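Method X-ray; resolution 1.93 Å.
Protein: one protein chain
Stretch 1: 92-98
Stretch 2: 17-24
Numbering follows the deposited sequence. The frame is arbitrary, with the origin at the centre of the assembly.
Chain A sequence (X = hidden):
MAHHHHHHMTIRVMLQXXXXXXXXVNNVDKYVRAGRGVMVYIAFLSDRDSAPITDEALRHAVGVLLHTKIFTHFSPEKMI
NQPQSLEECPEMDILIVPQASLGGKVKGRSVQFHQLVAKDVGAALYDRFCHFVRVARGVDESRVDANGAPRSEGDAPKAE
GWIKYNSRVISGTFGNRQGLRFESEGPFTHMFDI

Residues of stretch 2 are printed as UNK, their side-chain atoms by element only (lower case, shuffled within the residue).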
# COMPACT_ATOMS: atom_id res chain seq x y z
N MET A 92 -7.22 16.19 -9.54
CA MET A 92 -6.83 14.84 -9.16
C MET A 92 -7.86 14.29 -8.16
O MET A 92 -8.43 15.03 -7.36
CB MET A 92 -5.42 14.83 -8.54
CG MET A 92 -4.25 15.12 -9.50
SD MET A 92 -4.06 13.93 -10.89
CE MET A 92 -4.86 14.84 -12.22
N ASP A 93 -8.10 12.99 -8.25
CA ASP A 93 -9.00 12.27 -7.37
C ASP A 93 -8.23 11.81 -6.14
O ASP A 93 -7.02 11.62 -6.19
CB ASP A 93 -9.62 11.06 -8.11
CG ASP A 93 -10.68 11.46 -9.10
OD1 ASP A 93 -10.92 12.66 -9.33
OD2 ASP A 93 -11.35 10.61 -9.72
N ILE A 94 -8.94 11.67 -5.03
CA ILE A 94 -8.39 11.11 -3.79
C ILE A 94 -9.33 9.98 -3.36
O ILE A 94 -10.56 10.15 -3.34
CB ILE A 94 -8.23 12.20 -2.68
CG1 ILE A 94 -7.31 13.33 -3.18
CG2 ILE A 94 -7.64 11.61 -1.40
CD1 ILE A 94 -7.41 14.60 -2.34
N LEU A 95 -8.73 8.84 -3.07
CA LEU A 95 -9.41 7.65 -2.60
C LEU A 95 -8.86 7.32 -1.23
O LEU A 95 -7.69 7.04 -1.11
CB LEU A 95 -9.13 6.48 -3.56
CG LEU A 95 -9.75 5.15 -3.16
CD1 LEU A 95 -11.25 5.26 -3.01
CD2 LEU A 95 -9.41 4.07 -4.19
N ILE A 96 -9.73 7.35 -0.22
CA ILE A 96 -9.33 7.21 1.19
C ILE A 96 -9.86 5.88 1.67
O ILE A 96 -11.06 5.59 1.53
CB ILE A 96 -9.96 8.35 2.06
CG1 ILE A 96 -9.56 9.73 1.53
CG2 ILE A 96 -9.54 8.22 3.50
CD1 ILE A 96 -10.40 10.87 2.05
N VAL A 97 -8.95 5.08 2.22
CA VAL A 97 -9.29 3.79 2.78
C VAL A 97 -8.86 3.72 4.26
O VAL A 97 -7.68 3.89 4.57
CB VAL A 97 -8.58 2.68 2.00
CG1 VAL A 97 -9.10 1.32 2.38
CG2 VAL A 97 -8.74 2.94 0.49
N PRO A 98 -9.80 3.41 5.15
CA PRO A 98 -9.44 3.23 6.55
C PRO A 98 -8.65 1.93 6.68
O PRO A 98 -9.11 0.89 6.21
CB PRO A 98 -10.80 3.16 7.27
CG PRO A 98 -11.78 2.68 6.24
CD PRO A 98 -11.24 3.15 4.91
N UNK A 17 0.56 6.62 -5.54
CA UNK A 17 0.17 7.18 -6.84
C UNK A 17 -0.86 6.27 -7.50
O UNK A 17 -0.55 5.12 -7.85
c UNK A 17 1.38 7.33 -7.75
N UNK A 18 -2.07 6.80 -7.63
CA UNK A 18 -3.20 6.09 -8.22
C UNK A 18 -3.40 6.50 -9.68
O UNK A 18 -3.35 7.70 -10.00
c UNK A 18 -4.48 6.42 -7.44
c UNK A 18 -5.76 5.72 -7.95
c UNK A 18 -7.34 7.58 -6.59
s UNK A 18 -7.07 5.78 -6.73
N UNK A 19 -3.63 5.52 -10.55
CA UNK A 19 -4.17 5.79 -11.88
C UNK A 19 -5.67 5.51 -11.93
O UNK A 19 -6.44 6.36 -12.39
c UNK A 19 -3.85 5.37 -14.34
c UNK A 19 -3.49 4.93 -12.95
o UNK A 19 -4.53 4.69 -15.15
o UNK A 19 -3.46 6.50 -14.66
N UNK A 20 -6.06 4.33 -11.45
CA UNK A 20 -7.46 3.94 -11.30
C UNK A 20 -7.67 3.20 -9.97
O UNK A 20 -6.82 2.43 -9.53
n UNK A 20 -8.62 5.77 -14.05
c UNK A 20 -7.82 3.50 -13.86
o UNK A 20 -10.00 4.09 -14.68
c UNK A 20 -7.92 2.99 -12.42
c UNK A 20 -8.91 4.48 -14.23
N UNK A 21 -8.82 3.41 -9.34
CA UNK A 21 -9.23 2.60 -8.20
C UNK A 21 -10.70 2.24 -8.18
O UNK A 21 -11.55 2.99 -8.66
N UNK A 22 -10.97 1.06 -7.63
CA UNK A 22 -12.31 0.56 -7.31
C UNK A 22 -12.33 0.10 -5.85
O UNK A 22 -11.53 -0.76 -5.45
n UNK A 22 -13.21 0.30 -10.48
n UNK A 22 -11.55 -0.40 -11.66
c UNK A 22 -11.37 -0.89 -10.39
c UNK A 22 -12.41 -0.44 -9.64
c UNK A 22 -12.66 0.31 -11.69
c UNK A 22 -12.73 -0.63 -8.20
N UNK A 23 -13.24 0.66 -5.06
CA UNK A 23 -13.34 0.34 -3.64
C UNK A 23 -14.75 -0.18 -3.31
O UNK A 23 -15.74 0.44 -3.60
c UNK A 23 -12.76 2.73 -0.54
c UNK A 23 -12.98 1.58 -2.79
c UNK A 23 -11.97 0.39 -0.84
c UNK A 23 -12.99 1.40 -1.27
N UNK A 24 -14.79 -1.35 -2.69
CA UNK A 24 -16.02 -1.99 -2.26
C UNK A 24 -16.57 -1.28 -1.03
O UNK A 24 -15.88 -1.11 -0.02
c UNK A 24 -17.71 -4.72 -2.83
c UNK A 24 -16.90 -4.36 -1.58
c UNK A 24 -16.38 -5.59 -0.90
c UNK A 24 -15.73 -3.45 -1.93

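Position 17 carries a single side-chain carbon, out of reach of stretch 1, so it takes no part in the contact. One carbon and nothing more is alanine, A17.

Position 18 has three carbons and a sulfur in an unbranched chain, the sulfur lying between the second carbon and the last. Its CA-to-CB bond points toward stretch 1, and its terminal carbon comes to 3.7 Å from CB of L95. A thioether of this kind is methionine, M18. With chi1 and chi2 both t, the chain reaches out nearly fully extended before chi3 turns to p; CE also lies 4.1 Å from O of D93, a packing contact.

Position 19 shows two carbons, the second bearing two oxygens: a short carboxylate, out of reach of stretch 1. It is aspartate, D19, in the loop that interrupts the strand.

Position 20 has three carbons in a row, the third carrying one oxygen and one nitrogen. The CA-to-CB bond points away from stretch 1. This amide is glutamine, Q20; its chain folds back so that NE2 donates a hydrogen bond to O of D19, 2.8 Å away.

Position 21 has no side-chain atoms. Its CA sits 4.3 Å from CD2 of L95, and an ideal CB would fall 2.9 Å from that same CD2, a clash. It is glycine, G21; the bare backbone makes room for a leucine methyl.

Position 22 bears one carbon and then a five-membered ring of three carbons and two nitrogens. Its CA-to-CB bond points away from stretch 1, and it makes no contact there. The imidazole identifies histidine, H22.

Position 23 has four carbons, forked at the second. Its CA-to-CB bond points toward stretch 1, and one branch carbon packs against L95, I96 and V97. This is leucine, L23. CD2 approaches CD1 of L95 at 3.8 Å, O of I96 at 3.9 Å and CG2 of V97 at 4.2 Å.

Position 24 repeats the four forked carbons but is out of reach: leucine, L24.

The two strands run in broadly the same direction, their axes inclined by 36°. No hydrogen bond joins them, so the contact is one of side-chain packing. L95 is its hub, the most covered residue, touching M18, G21 and L23; its CD2 also lies 3.9 Å from SD of M18. Alternation sets the pattern: the CA-to-CB bond of L23 points toward the partner, as a CB on G21 would, while those of Q20 and H22, like those of I94 and I96, point away. The rule to read is two long apolar side chains with a glycine between them, receiving one central leucine.

Stretch 2 17-24: AMDQGHLL
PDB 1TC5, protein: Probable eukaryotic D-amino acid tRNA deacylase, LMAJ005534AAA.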